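Local coordinates for protein glutamate--tRNA ligase (Elizabethkingia anophelis, PDB 6B1Z) that attaches glutamate to its cognate tRNA in an ATP-dependent reaction, as a class I aminoacyl-tRNA synthetase, at residues 11-16 with 45-50; 472-477 with 501-506; 213-218 with 241-246; 51-56 with 205-210. All coordinates share one frame; numbering follows the deposited sequence.

Interaction 1: 11-16 with 45-50. With FMT (formic acid), chain C.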
loop_
_atom_site.group_PDB
_atom_site.type_symbol
_atom_site.label_atom_id
_atom_site.label_comp_id
_atom_site.label_asym_id
_atom_site.label_seq_id
_atom_site.Cartn_x
_atom_site.Cartn_y
_atom_site.Cartn_z
ATOM N N LYS A 11 5.121 27.369 9.040
ATOM C CA LYS A 11 4.741 26.575 7.879
ATOM C C LYS A 11 5.135 25.120 8.098
ATOM O O LYS A 11 6.321 24.808 8.252
ATOM C CB LYS A 11 5.408 27.118 6.619
ATOM C CG LYS A 11 4.846 26.558 5.308
ATOM C CD LYS A 11 3.717 27.436 4.780
ATOM C CE LYS A 11 3.768 27.575 3.263
ATOM N NZ LYS A 11 3.306 26.345 2.559
ATOM N N VAL A 12 4.141 24.234 8.105
ATOM C CA VAL A 12 4.396 22.805 8.254
ATOM C C VAL A 12 5.123 22.283 7.021
ATOM O O VAL A 12 4.756 22.591 5.879
ATOM C CB VAL A 12 3.075 22.059 8.494
ATOM C CG1 VAL A 12 3.231 20.575 8.280
ATOM C CG2 VAL A 12 2.561 22.374 9.899
ATOM N N ARG A 13 6.172 21.493 7.244
ATOM C CA ARG A 13 6.891 20.824 6.161
ATOM C C ARG A 13 7.167 19.388 6.580
ATOM O O ARG A 13 7.804 19.155 7.614
ATOM C CB ARG A 13 8.194 21.565 5.831
ATOM C CG ARG A 13 7.957 22.950 5.232
ATOM C CD ARG A 13 9.233 23.733 5.003
ATOM N NE ARG A 13 10.214 23.011 4.193
ATOM C CZ ARG A 13 10.156 22.848 2.871
ATOM N NH1 ARG A 13 9.135 23.330 2.154
ATOM N NH2 ARG A 13 11.117 22.165 2.262
ATOM N N VAL A 14 6.668 18.437 5.796
ATOM C CA VAL A 14 6.844 17.011 6.053
ATOM C C VAL A 14 7.554 16.398 4.855
ATOM O O VAL A 14 7.545 16.952 3.757
ATOM C CB VAL A 14 5.500 16.292 6.305
ATOM C CG1 VAL A 14 4.800 16.878 7.530
ATOM C CG2 VAL A 14 4.608 16.384 5.056
ATOM N N ARG A 15 8.158 15.229 5.059
ATOM C CA ARG A 15 8.796 14.556 3.933
ATOM C C ARG A 15 8.578 13.050 3.985
ATOM O O ARG A 15 8.654 12.418 5.042
ATOM C CB ARG A 15 10.309 14.869 3.851
ATOM C CG ARG A 15 11.230 14.053 4.784
ATOM C CD ARG A 15 10.921 14.241 6.270
ATOM N NE ARG A 15 11.969 13.655 7.105
ATOM C CZ ARG A 15 12.033 12.377 7.469
ATOM N NH1 ARG A 15 11.091 11.516 7.093
ATOM N NH2 ARG A 15 13.051 11.957 8.224
ATOM N N PHE A 16 8.312 12.486 2.811
ATOM C CA PHE A 16 8.316 11.050 2.607
ATOM C C PHE A 16 9.715 10.697 2.129
ATOM O O PHE A 16 10.188 11.273 1.136
ATOM C CB PHE A 16 7.238 10.676 1.584
ATOM C CG PHE A 16 7.069 9.198 1.374
ATOM C CD1 PHE A 16 6.943 8.340 2.450
ATOM C CD2 PHE A 16 6.998 8.677 0.083
ATOM C CE1 PHE A 16 6.775 6.985 2.255
ATOM C CE2 PHE A 16 6.827 7.309 -0.117
ATOM C CZ PHE A 16 6.718 6.468 0.971
ATOM N N ASP A 45 3.753 21.924 3.181
ATOM C CA ASP A 45 4.474 21.352 2.046
ATOM C C ASP A 45 4.780 19.874 2.251
ATOM O O ASP A 45 5.155 19.451 3.351
ATOM C CB ASP A 45 5.794 22.094 1.814
ATOM C CG ASP A 45 5.617 23.598 1.726
ATOM O OD1 ASP A 45 4.641 24.044 1.080
ATOM O OD2 ASP A 45 6.456 24.342 2.288
ATOM N N PHE A 46 4.664 19.101 1.173
ATOM C CA PHE A 46 4.925 17.665 1.160
ATOM C C PHE A 46 6.130 17.418 0.256
ATOM O O PHE A 46 6.066 17.681 -0.950
ATOM C CB PHE A 46 3.665 16.924 0.684
ATOM C CG PHE A 46 3.836 15.440 0.441
ATOM C CD1 PHE A 46 4.340 14.605 1.419
ATOM C CD2 PHE A 46 3.385 14.873 -0.754
ATOM C CE1 PHE A 46 4.461 13.229 1.195
ATOM C CE2 PHE A 46 3.504 13.500 -0.978
ATOM C CZ PHE A 46 4.034 12.686 0.001
ATOM N N ILE A 47 7.225 16.947 0.844
ATOM C CA ILE A 47 8.512 16.782 0.175
ATOM C C ILE A 47 8.757 15.296 -0.046
ATOM O O ILE A 47 8.486 14.478 0.840
ATOM C CB ILE A 47 9.654 17.398 1.021
ATOM C CG1 ILE A 47 9.649 18.929 0.957
ATOM C CG2 ILE A 47 11.038 16.882 0.575
ATOM C CD1 ILE A 47 8.589 19.622 1.758
ATOM N N LEU A 48 9.271 14.935 -1.223
ATOM C CA LEU A 48 9.783 13.587 -1.466
ATOM C C LEU A 48 11.301 13.658 -1.529
ATOM O O LEU A 48 11.857 14.375 -2.375
ATOM C CB LEU A 48 9.227 13.008 -2.775
ATOM C CG LEU A 48 9.830 11.658 -3.188
ATOM C CD1 LEU A 48 9.441 10.535 -2.213
ATOM C CD2 LEU A 48 9.343 11.310 -4.600
ATOM N N ARG A 49 11.971 12.947 -0.621
ATOM C CA ARG A 49 13.423 12.871 -0.597
ATOM C C ARG A 49 13.827 11.422 -0.823
ATOM O O ARG A 49 13.396 10.524 -0.086
ATOM C CB ARG A 49 13.988 13.411 0.722
ATOM C CG ARG A 49 15.513 13.497 0.715
ATOM C CD ARG A 49 16.073 14.221 1.942
ATOM N NE ARG A 49 15.874 13.431 3.163
ATOM C CZ ARG A 49 15.351 13.897 4.294
ATOM N NH1 ARG A 49 14.965 15.162 4.400
ATOM N NH2 ARG A 49 15.244 13.095 5.338
ATOM N N ILE A 50 14.624 11.187 -1.853
ATOM C CA ILE A 50 15.030 9.837 -2.224
ATOM C C ILE A 50 16.265 9.456 -1.415
ATOM O O ILE A 50 17.294 10.145 -1.438
ATOM C CB ILE A 50 15.283 9.728 -3.735
ATOM C CG1 ILE A 50 13.985 9.995 -4.502
ATOM C CG2 ILE A 50 15.888 8.354 -4.083
ATOM C CD1 ILE A 50 12.833 9.061 -4.170
HETATM C C FMT C . 12.849 8.552 8.416
HETATM O O1 FMT C . 11.739 8.815 7.940
HETATM O O2 FMT C . 13.457 9.284 9.213
#

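Interaction 2: 472-477 with 501-506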
loop_
_atom_site.group_PDB
_atom_site.type_symbol
_atom_site.label_atom_id
_atom_site.label_comp_id
_atom_site.label_asym_id
_atom_site.label_seq_id
_atom_site.Cartn_x
_atom_site.Cartn_y
_atom_site.Cartn_z
ATOM N N MET A 472 -38.753 -20.080 -12.932
ATOM C CA MET A 472 -37.631 -20.883 -12.453
ATOM C C MET A 472 -37.085 -21.820 -13.530
ATOM O O MET A 472 -35.867 -21.845 -13.745
ATOM C CB MET A 472 -38.013 -21.667 -11.195
ATOM C CG MET A 472 -36.818 -22.321 -10.512
ATOM S SD MET A 472 -37.167 -22.967 -8.865
ATOM C CE MET A 472 -37.528 -21.460 -7.967
ATOM N N PRO A 473 -37.916 -22.604 -14.228
ATOM C CA PRO A 473 -37.359 -23.395 -15.338
ATOM C C PRO A 473 -36.806 -22.527 -16.453
ATOM O O PRO A 473 -35.855 -22.932 -17.134
ATOM C CB PRO A 473 -38.552 -24.243 -15.804
ATOM C CG PRO A 473 -39.745 -23.479 -15.384
ATOM C CD PRO A 473 -39.367 -22.830 -14.084
ATOM N N LEU A 474 -37.374 -21.335 -16.645
ATOM C CA LEU A 474 -36.840 -20.390 -17.619
ATOM C C LEU A 474 -35.435 -19.934 -17.232
ATOM O O LEU A 474 -34.530 -19.887 -18.074
ATOM C CB LEU A 474 -37.792 -19.198 -17.742
ATOM C CG LEU A 474 -37.548 -18.126 -18.798
ATOM C CD1 LEU A 474 -37.382 -18.755 -20.172
ATOM C CD2 LEU A 474 -38.722 -17.162 -18.790
ATOM N N ARG A 475 -35.233 -19.590 -15.954
ATOM C CA ARG A 475 -33.895 -19.238 -15.485
ATOM C C ARG A 475 -32.914 -20.379 -15.722
ATOM O O ARG A 475 -31.793 -20.158 -16.191
ATOM C CB ARG A 475 -33.934 -18.863 -14.003
ATOM C CG ARG A 475 -32.561 -18.458 -13.429
ATOM C CD ARG A 475 -32.610 -18.138 -11.931
ATOM N NE ARG A 475 -33.567 -17.082 -11.613
ATOM C CZ ARG A 475 -33.297 -15.782 -11.679
ATOM N NH1 ARG A 475 -32.096 -15.366 -12.063
ATOM N NH2 ARG A 475 -34.236 -14.895 -11.372
ATOM N N LEU A 476 -33.322 -21.613 -15.407
ATOM C CA LEU A 476 -32.437 -22.754 -15.614
ATOM C C LEU A 476 -32.047 -22.889 -17.081
ATOM O O LEU A 476 -30.879 -23.147 -17.400
ATOM C CB LEU A 476 -33.110 -24.033 -15.118
ATOM C CG LEU A 476 -32.316 -25.326 -15.306
ATOM C CD1 LEU A 476 -31.122 -25.352 -14.374
ATOM C CD2 LEU A 476 -33.208 -26.527 -15.070
ATOM N N SER A 477 -33.007 -22.680 -17.985
ATOM C CA SER A 477 -32.738 -22.794 -19.417
ATOM C C SER A 477 -31.696 -21.782 -19.874
ATOM O O SER A 477 -30.840 -22.090 -20.715
ATOM C CB SER A 477 -34.029 -22.589 -20.202
ATOM O OG SER A 477 -35.024 -23.509 -19.797
ATOM N N SER A 501 -33.548 -20.148 -28.555
ATOM C CA SER A 501 -32.564 -21.207 -28.762
ATOM C C SER A 501 -32.231 -21.925 -27.455
ATOM O O SER A 501 -32.223 -23.160 -27.398
ATOM C CB SER A 501 -31.297 -20.626 -29.393
ATOM O OG SER A 501 -30.309 -21.628 -29.555
ATOM N N ARG A 502 -31.954 -21.164 -26.390
ATOM C CA ARG A 502 -31.622 -21.793 -25.114
ATOM C C ARG A 502 -32.811 -22.556 -24.543
ATOM O O ARG A 502 -32.636 -23.609 -23.921
ATOM C CB ARG A 502 -31.134 -20.746 -24.117
ATOM C CG ARG A 502 -29.821 -20.114 -24.512
ATOM C CD ARG A 502 -29.312 -19.179 -23.432
ATOM N NE ARG A 502 -28.216 -18.370 -23.945
ATOM C CZ ARG A 502 -27.483 -17.543 -23.207
ATOM N NH1 ARG A 502 -27.725 -17.419 -21.909
ATOM N NH2 ARG A 502 -26.506 -16.844 -23.777
ATOM N N ILE A 503 -34.024 -22.031 -24.728
ATOM C CA ILE A 503 -35.212 -22.721 -24.229
ATOM C C ILE A 503 -35.374 -24.059 -24.941
ATOM O O ILE A 503 -35.576 -25.100 -24.307
ATOM C CB ILE A 503 -36.462 -21.839 -24.402
ATOM C CG1 ILE A 503 -36.425 -20.639 -23.457
ATOM C CG2 ILE A 503 -37.734 -22.658 -24.184
ATOM C CD1 ILE A 503 -37.494 -19.611 -23.770
ATOM N N ASN A 504 -35.271 -24.046 -26.273
ATOM C CA ASN A 504 -35.408 -25.282 -27.042
ATOM C C ASN A 504 -34.295 -26.265 -26.703
ATOM O O ASN A 504 -34.519 -27.480 -26.667
ATOM C CB ASN A 504 -35.416 -24.975 -28.540
ATOM C CG ASN A 504 -36.691 -24.282 -28.987
ATOM O OD1 ASN A 504 -37.778 -24.570 -28.486
ATOM N ND2 ASN A 504 -36.563 -23.360 -29.934
ATOM N N LYS A 505 -33.087 -25.755 -26.450
ATOM C CA LYS A 505 -31.991 -26.618 -26.028
ATOM C C LYS A 505 -32.299 -27.273 -24.687
ATOM O O LYS A 505 -32.021 -28.462 -24.487
ATOM C CB LYS A 505 -30.694 -25.807 -25.966
ATOM C CG LYS A 505 -29.658 -26.305 -24.970
ATOM C CD LYS A 505 -28.866 -27.487 -25.500
ATOM C CE LYS A 505 -27.730 -27.838 -24.548
ATOM N NZ LYS A 505 -26.914 -28.980 -25.039
ATOM N N ALA A 506 -32.896 -26.518 -23.760
ATOM C CA ALA A 506 -33.256 -27.086 -22.466
ATOM C C ALA A 506 -34.421 -28.061 -22.594
ATOM O O ALA A 506 -34.465 -29.076 -21.888
ATOM C CB ALA A 506 -33.592 -25.971 -21.476
HETATM O O HOH W 1 -30.046 -23.909 -22.525
#

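Interaction 3: 213-218 with 241-246. With EDO (1,2-ethanediol), chain V; FMT (formic acid), chain N.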
loop_
_atom_site.group_PDB
_atom_site.type_symbol
_atom_site.label_atom_id
_atom_site.label_comp_id
_atom_site.label_asym_id
_atom_site.label_seq_id
_atom_site.Cartn_x
_atom_site.Cartn_y
_atom_site.Cartn_z
ATOM N N ALA A 213 22.516 11.367 7.526
ATOM C CA ALA A 213 21.961 12.041 6.350
ATOM C C ALA A 213 20.572 12.600 6.633
ATOM O O ALA A 213 20.249 13.721 6.209
ATOM C CB ALA A 213 21.909 11.082 5.158
ATOM N N ASN A 214 19.735 11.848 7.359
ATOM C CA ASN A 214 18.372 12.313 7.560
ATOM C C ASN A 214 18.302 13.487 8.526
ATOM O O ASN A 214 17.501 14.402 8.312
ATOM C CB ASN A 214 17.465 11.169 8.012
ATOM C CG ASN A 214 17.044 10.288 6.864
ATOM O OD1 ASN A 214 17.080 10.710 5.705
ATOM N ND2 ASN A 214 16.650 9.060 7.167
ATOM N N ILE A 215 19.132 13.515 9.584
ATOM C CA ILE A 215 19.038 14.682 10.459
ATOM C C ILE A 215 19.623 15.914 9.761
ATOM O O ILE A 215 19.102 17.023 9.916
ATOM C CB ILE A 215 19.661 14.430 11.858
ATOM C CG1 ILE A 215 21.182 14.288 11.822
ATOM C CG2 ILE A 215 18.979 13.237 12.555
ATOM C CD1 ILE A 215 21.904 15.568 12.256
ATOM N N ILE A 216 20.691 15.741 8.967
ATOM C CA ILE A 216 21.238 16.859 8.189
ATOM C C ILE A 216 20.182 17.395 7.235
ATOM O O ILE A 216 19.938 18.609 7.159
ATOM C CB ILE A 216 22.495 16.420 7.416
ATOM C CG1 ILE A 216 23.681 16.209 8.378
ATOM C CG2 ILE A 216 22.836 17.441 6.286
ATOM C CD1 ILE A 216 24.827 15.437 7.759
ATOM N N ASP A 217 19.524 16.494 6.512
ATOM C CA ASP A 217 18.594 16.967 5.492
ATOM C C ASP A 217 17.273 17.448 6.071
ATOM O O ASP A 217 16.648 18.341 5.490
ATOM C CB ASP A 217 18.353 15.878 4.447
ATOM C CG ASP A 217 19.574 15.637 3.556
ATOM O OD1 ASP A 217 20.480 16.508 3.498
ATOM O OD2 ASP A 217 19.613 14.579 2.900
ATOM N N ASP A 218 16.812 16.876 7.183
ATOM C CA ASP A 218 15.629 17.430 7.832
ATOM C C ASP A 218 15.902 18.845 8.328
ATOM O O ASP A 218 15.042 19.726 8.228
ATOM C CB ASP A 218 15.161 16.509 8.958
ATOM C CG ASP A 218 14.573 15.224 8.428
ATOM O OD1 ASP A 218 14.422 14.267 9.210
ATOM O OD2 ASP A 218 14.264 15.189 7.202
ATOM N N LEU A 241 19.846 13.241 19.943
ATOM C CA LEU A 241 21.208 13.564 20.362
ATOM C C LEU A 241 22.032 14.136 19.213
ATOM O O LEU A 241 22.918 14.976 19.444
ATOM C CB LEU A 241 21.893 12.319 20.949
ATOM C CG LEU A 241 21.436 11.954 22.357
ATOM C CD1 LEU A 241 21.895 10.515 22.665
ATOM C CD2 LEU A 241 22.038 12.949 23.354
ATOM N N LEU A 242 21.772 13.697 17.970
ATOM C CA LEU A 242 22.493 14.274 16.841
ATOM C C LEU A 242 22.130 15.741 16.638
ATOM O O LEU A 242 23.011 16.559 16.357
ATOM C CB LEU A 242 22.218 13.467 15.569
ATOM C CG LEU A 242 22.948 12.115 15.544
ATOM C CD1 LEU A 242 22.419 11.276 14.368
ATOM C CD2 LEU A 242 24.480 12.262 15.438
ATOM N N TYR A 243 20.845 16.096 16.765
ATOM C CA TYR A 243 20.481 17.511 16.664
ATOM C C TYR A 243 21.194 18.311 17.743
ATOM O O TYR A 243 21.752 19.375 17.462
ATOM C CB TYR A 243 18.965 17.717 16.763
ATOM C CG TYR A 243 18.223 17.328 15.508
ATOM C CD1 TYR A 243 18.202 18.166 14.409
ATOM C CD2 TYR A 243 17.546 16.120 15.433
ATOM C CE1 TYR A 243 17.534 17.806 13.253
ATOM C CE2 TYR A 243 16.874 15.744 14.273
ATOM C CZ TYR A 243 16.880 16.598 13.194
ATOM O OH TYR A 243 16.206 16.248 12.049
ATOM N N GLU A 244 21.249 17.776 18.962
ATOM C CA GLU A 244 21.985 18.446 20.030
ATOM C C GLU A 244 23.459 18.608 19.671
ATOM O O GLU A 244 24.047 19.684 19.872
ATOM C CB GLU A 244 21.829 17.662 21.330
ATOM C CG GLU A 244 22.578 18.278 22.506
ATOM C CD GLU A 244 22.436 17.457 23.772
ATOM O OE1 GLU A 244 21.394 16.800 23.956
ATOM O OE2 GLU A 244 23.376 17.463 24.588
ATOM N N ALA A 245 24.081 17.550 19.144
ATOM C CA ALA A 245 25.499 17.611 18.795
ATOM C C ALA A 245 25.777 18.716 17.779
ATOM O O ALA A 245 26.833 19.366 17.832
ATOM C CB ALA A 245 25.970 16.252 18.259
ATOM N N MET A 246 24.822 18.978 16.895
ATOM C CA MET A 246 24.985 19.953 15.830
ATOM C C MET A 246 24.572 21.357 16.243
ATOM O O MET A 246 24.739 22.296 15.449
ATOM C CB MET A 246 24.176 19.525 14.602
ATOM C CG MET A 246 24.571 18.137 14.048
ATOM S SD MET A 246 26.303 17.992 13.568
ATOM C CE MET A 246 26.298 18.948 12.038
HETATM C C1 EDO V . 15.744 11.715 11.048
HETATM O O1 EDO V . 16.641 10.697 11.498
HETATM C C2 EDO V . 15.310 12.553 12.238
HETATM O O2 EDO V . 15.028 13.889 11.801
HETATM C C FMT N . 15.548 5.455 5.038
HETATM O O1 FMT N . 16.086 4.859 4.104
HETATM O O2 FMT N . 15.660 6.664 5.246
#

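Interaction 4: 51-56 with 205-210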
loop_
_atom_site.group_PDB
_atom_site.type_symbol
_atom_site.label_atom_id
_atom_site.label_comp_id
_atom_site.label_asym_id
_atom_site.label_seq_id
_atom_site.Cartn_x
_atom_site.Cartn_y
_atom_site.Cartn_z
ATOM N N GLU A 51 16.150 8.357 -0.674
ATOM C CA GLU A 51 17.193 7.926 0.245
ATOM C C GLU A 51 18.081 6.902 -0.451
ATOM O O GLU A 51 18.018 5.700 -0.188
ATOM C CB GLU A 51 16.556 7.351 1.497
ATOM C CG GLU A 51 15.482 8.240 2.047
ATOM C CD GLU A 51 16.047 9.275 2.974
ATOM O OE1 GLU A 51 16.640 8.844 3.988
ATOM O OE2 GLU A 51 15.932 10.490 2.674
ATOM N N ASP A 52 18.905 7.402 -1.369
ATOM C CA ASP A 52 19.687 6.534 -2.240
ATOM C C ASP A 52 21.180 6.559 -1.922
ATOM O O ASP A 52 22.003 6.404 -2.826
ATOM C CB ASP A 52 19.453 6.888 -3.714
ATOM C CG ASP A 52 19.897 8.306 -4.067
ATOM O OD1 ASP A 52 20.005 9.149 -3.151
ATOM O OD2 ASP A 52 20.131 8.570 -5.269
ATOM N N THR A 53 21.562 6.713 -0.646
ATOM C CA THR A 53 22.987 6.634 -0.322
ATOM C C THR A 53 23.497 5.206 -0.168
ATOM O O THR A 53 24.714 4.994 -0.219
ATOM C CB THR A 53 23.324 7.401 0.959
ATOM O OG1 THR A 53 22.513 6.931 2.040
ATOM C CG2 THR A 53 23.119 8.897 0.759
ATOM N N ASP A 54 22.616 4.224 0.031
ATOM C CA ASP A 54 23.060 2.831 0.143
ATOM C C ASP A 54 23.054 2.229 -1.262
ATOM O O ASP A 54 22.137 1.515 -1.672
ATOM C CB ASP A 54 22.180 2.051 1.112
ATOM C CG ASP A 54 22.816 0.740 1.548
ATOM O OD1 ASP A 54 23.931 0.433 1.077
ATOM O OD2 ASP A 54 22.200 0.021 2.361
ATOM N N THR A 55 24.123 2.538 -1.998
ATOM C CA THR A 55 24.196 2.234 -3.424
ATOM C C THR A 55 24.048 0.743 -3.714
ATOM O O THR A 55 23.535 0.369 -4.775
ATOM C CB THR A 55 25.520 2.752 -3.990
ATOM O OG1 THR A 55 25.785 4.058 -3.461
ATOM C CG2 THR A 55 25.464 2.829 -5.508
ATOM N N GLN A 56 24.480 -0.123 -2.799
ATOM C CA GLN A 56 24.452 -1.550 -3.092
ATOM C C GLN A 56 23.082 -2.182 -2.867
ATOM O O GLN A 56 22.900 -3.357 -3.206
ATOM C CB GLN A 56 25.511 -2.286 -2.264
ATOM C CG GLN A 56 25.244 -2.354 -0.771
ATOM C CD GLN A 56 26.398 -2.988 -0.013
ATOM O OE1 GLN A 56 27.551 -2.580 -0.162
ATOM N NE2 GLN A 56 26.094 -3.998 0.795
ATOM N N ASP A 205 33.600 5.575 2.695
ATOM C CA ASP A 205 33.716 6.397 1.501
ATOM C C ASP A 205 33.300 7.848 1.723
ATOM O O ASP A 205 33.246 8.614 0.756
ATOM C CB ASP A 205 32.904 5.780 0.352
ATOM C CG ASP A 205 31.413 5.699 0.646
ATOM O OD1 ASP A 205 30.974 6.134 1.732
ATOM O OD2 ASP A 205 30.670 5.194 -0.222
ATOM N N GLY A 206 33.021 8.250 2.968
ATOM C CA GLY A 206 32.610 9.609 3.247
ATOM C C GLY A 206 31.124 9.866 3.127
ATOM O O GLY A 206 30.674 10.977 3.451
ATOM N N MET A 207 30.345 8.880 2.675
ATOM C CA MET A 207 28.922 9.170 2.625
ATOM C C MET A 207 28.260 8.818 3.957
ATOM O O MET A 207 28.627 7.822 4.595
ATOM C CB MET A 207 28.241 8.401 1.493
ATOM C CG MET A 207 28.491 8.985 0.085
ATOM S SD MET A 207 28.049 10.739 -0.174
ATOM C CE MET A 207 26.255 10.615 -0.149
ATOM N N PRO A 208 27.303 9.628 4.390
ATOM C CA PRO A 208 26.627 9.351 5.656
ATOM C C PRO A 208 25.769 8.099 5.583
ATOM O O PRO A 208 25.330 7.663 4.517
ATOM C CB PRO A 208 25.758 10.593 5.873
ATOM C CG PRO A 208 25.433 11.038 4.456
ATOM C CD PRO A 208 26.709 10.776 3.681
ATOM N N THR A 209 25.530 7.516 6.756
ATOM C CA THR A 209 24.448 6.567 6.914
ATOM C C THR A 209 23.122 7.316 6.979
ATOM O O THR A 209 23.088 8.542 7.140
ATOM C CB THR A 209 24.637 5.745 8.188
ATOM O OG1 THR A 209 24.553 6.625 9.314
ATOM C CG2 THR A 209 25.997 5.028 8.159
ATOM N N TYR A 210 22.015 6.563 6.882
ATOM C CA TYR A 210 20.684 7.171 6.918
ATOM C C TYR A 210 20.494 8.030 8.160
ATOM O O TYR A 210 19.857 9.086 8.108
ATOM C CB TYR A 210 19.583 6.103 6.897
ATOM C CG TYR A 210 19.450 5.267 5.643
ATOM C CD1 TYR A 210 19.812 5.757 4.394
ATOM C CD2 TYR A 210 18.934 3.981 5.717
ATOM C CE1 TYR A 210 19.666 4.974 3.250
ATOM C CE2 TYR A 210 18.791 3.201 4.594
ATOM C CZ TYR A 210 19.156 3.699 3.367
ATOM O OH TYR A 210 19.006 2.902 2.258
HETATM O O HOH W 2 19.846 3.947 0.148
HETATM O O HOH W 3 24.255 5.408 3.380
HETATM O O HOH W 4 27.614 5.526 -0.346
#

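Interaction 1: 11-16 with 45-50
The R13 guanidinium has CD1 of I47 over one face, 3.6 Å from NH2, and OD2 of D45 at its edge. R13 NH1 gives D45 OD2 a bond of 2.9 Å, near the guanidinium plane but bent (139°). The R13 chain bends at chi3 (54°) as its end turns to D45. D45 OD1 is taken by K11 NZ at 3.0 Å, from above the carboxylate plane. R13 also binds E79 and the carbonyl of M221. The R15 guanidinium holds a formic acid, probably from the crystallisation liquor, at its edge through NH1 and NH2. R49 NH2 sits over one face of the R15 guanidinium, 3.8 Å from R15 NE. D218 bonds to both arginines and probably offsets this like-charge contact. V14 CG2 meets the F46 ring at its edge. The strands pair in parallel: V14 N to D45 O is nearly straight (175°), and V14 O accepts from I47 N. F16 N binds I47 O at 2.8 Å, and F16 O accepts from R49 N. Strands 13-16 and 45-48, with helix 26-41, form a beta-alpha-beta unit of the catalytic domain's Rossmann-type fold. V14 and F46 face that helix at D35, and R15 touches V226 of strand 225-229.

Interaction 2: 472-477 with 501-506
The carbonyl oxygen of P473 is gripped twice by S477, whose OG and backbone N reach it from opposite faces of the carbonyl plane. The bond from S477 OG to P473 O is 2.8 Å. S477 OG lies anti to its own carbonyl carbon (chi1 -57°), which turns it back along the helix to P473. The hydroxyl is thus satisfied within its helix. S477 OG also rests against a methyl group, A506 CB, at 3.3 Å. S477 CB touches A506 CB at 3.6 Å. With side chains this small the two backbones come close, with 5.3 Å between S477 CA and A506 CA. L474 CD1 meets I503 CD1 at 3.7 Å, tip to tip. One water bridges the helices, donating to S477 O at 2.7 Å and to R502 O. R502 CB also packs on S477 O, while its guanidinium leads away to E498 and the carbonyls of L478 and F410. The axes of the two short segments cross nearly at a right angle (100°), 9.2 Å apart. The contact joins helices 467-479 and 487-507 of the anticodon-binding domain. Q436 of helix 433-442 lies against S477 and I503, and L474 also reaches V487 and M491.

Interaction 3: 213-218 with 241-246
I215 is the bump that fills a hollow made by L242, Y243 and M246. The contact packs helix 210-220 against helix 236-246 in the class I catalytic domain. The short helical segments cross at -60° with their axes 10.3 Å apart. I215 CG1 stands between the backbone N and the carbonyl carbon (chi1 69°), which leaves CG2 beside the Y243 ring and CG1 beside L242. I215 CD1 rests on L242 CB at 3.9 Å and on M246 CG at 4.1 Å. I215 CB lies over one face of the Y243 ring, 4.1 Å from its centroid and offset toward the rim, a CH-pi contact. I215 CG2 touches Y243 CE2 at 3.7 Å. The two side chains run past each other in opposite directions. M246 is bent at chi2 and chi3, and it also packs on Y102 and I106 of helix 96-106. The tip of Y243 passes I215 to reach D218, where Y243 OH meets D218 CB at 3.3 Å. The ring and the D218 carboxylate are nearly coplanar (11°). A 1,2-ethanediol, probably from the crystallisation liquor, links them at the ring edge: Y243 OH donates to its O2 at 2.6 Å, and that O2 donates to D218 OD1 at 2.7 Å.

Interaction 4: 51-56 with 205-210
Two loops of the class I catalytic domain meet here through water, with Y210 lying against E51, T53 and D54. Water 2 donates to E51 O at 2.6 Å and accepts from D54 N at 2.8 Å. In the conformer given, Y210 OH lies close to the same water, but the ring has a second position, so this link is doubtful. In this conformer Y210 OH also rests on D54 CB at 3.5 Å, and T53 runs alongside the ring in the opposite direction, with T53 OG1 3.7 Å from Y210 CE1. T53 OG1 sits between the backbone N and the carbonyl carbon (chi1 55°), turned to water 3, which lies 2.7 Å from T53 OG1 and donates to P208 O. The other branch, T53 CG2, meets M207 CE at 3.7 Å. D54 is the centre of an inverse gamma turn. In 205-210, D205 makes an Asx turn, its OD1 accepting from M207 N at 3.0 Å with an almost straight N-H (165°). D205 OD2 and T53 O share water 4, which donates to both. The turns shape loops that follow strand 45-48 and lead into helix 210-220, where T209 takes the N-cap position. E51 forms a salt bridge with R49 through OE2, while M207 and P208 pack on Y99 of helix 96-106.

From the N terminus, interaction 1 closes the first loop, bringing 45-50 back beside 11-16 around helix 26-41. The chain runs straight on into 51-56, where interaction 4 opens. It closes 149 residues later at 205-210, the longest loop here. Helix 210-220 starts at the end of this segment, and interaction 3 closes a short loop from it to helix 236-246. The three follow in series, without nesting or crossing, within the catalytic domain. Salt bridges from R15 and R49 to D218 connect interactions 1 and 3, and A213 packs on P208 between interactions 3 and 4. Interaction 2 closes the last loop, between helices 467-479 and 487-507 of the anticodon-binding domain, its centre about 63 Å from that of interaction 1.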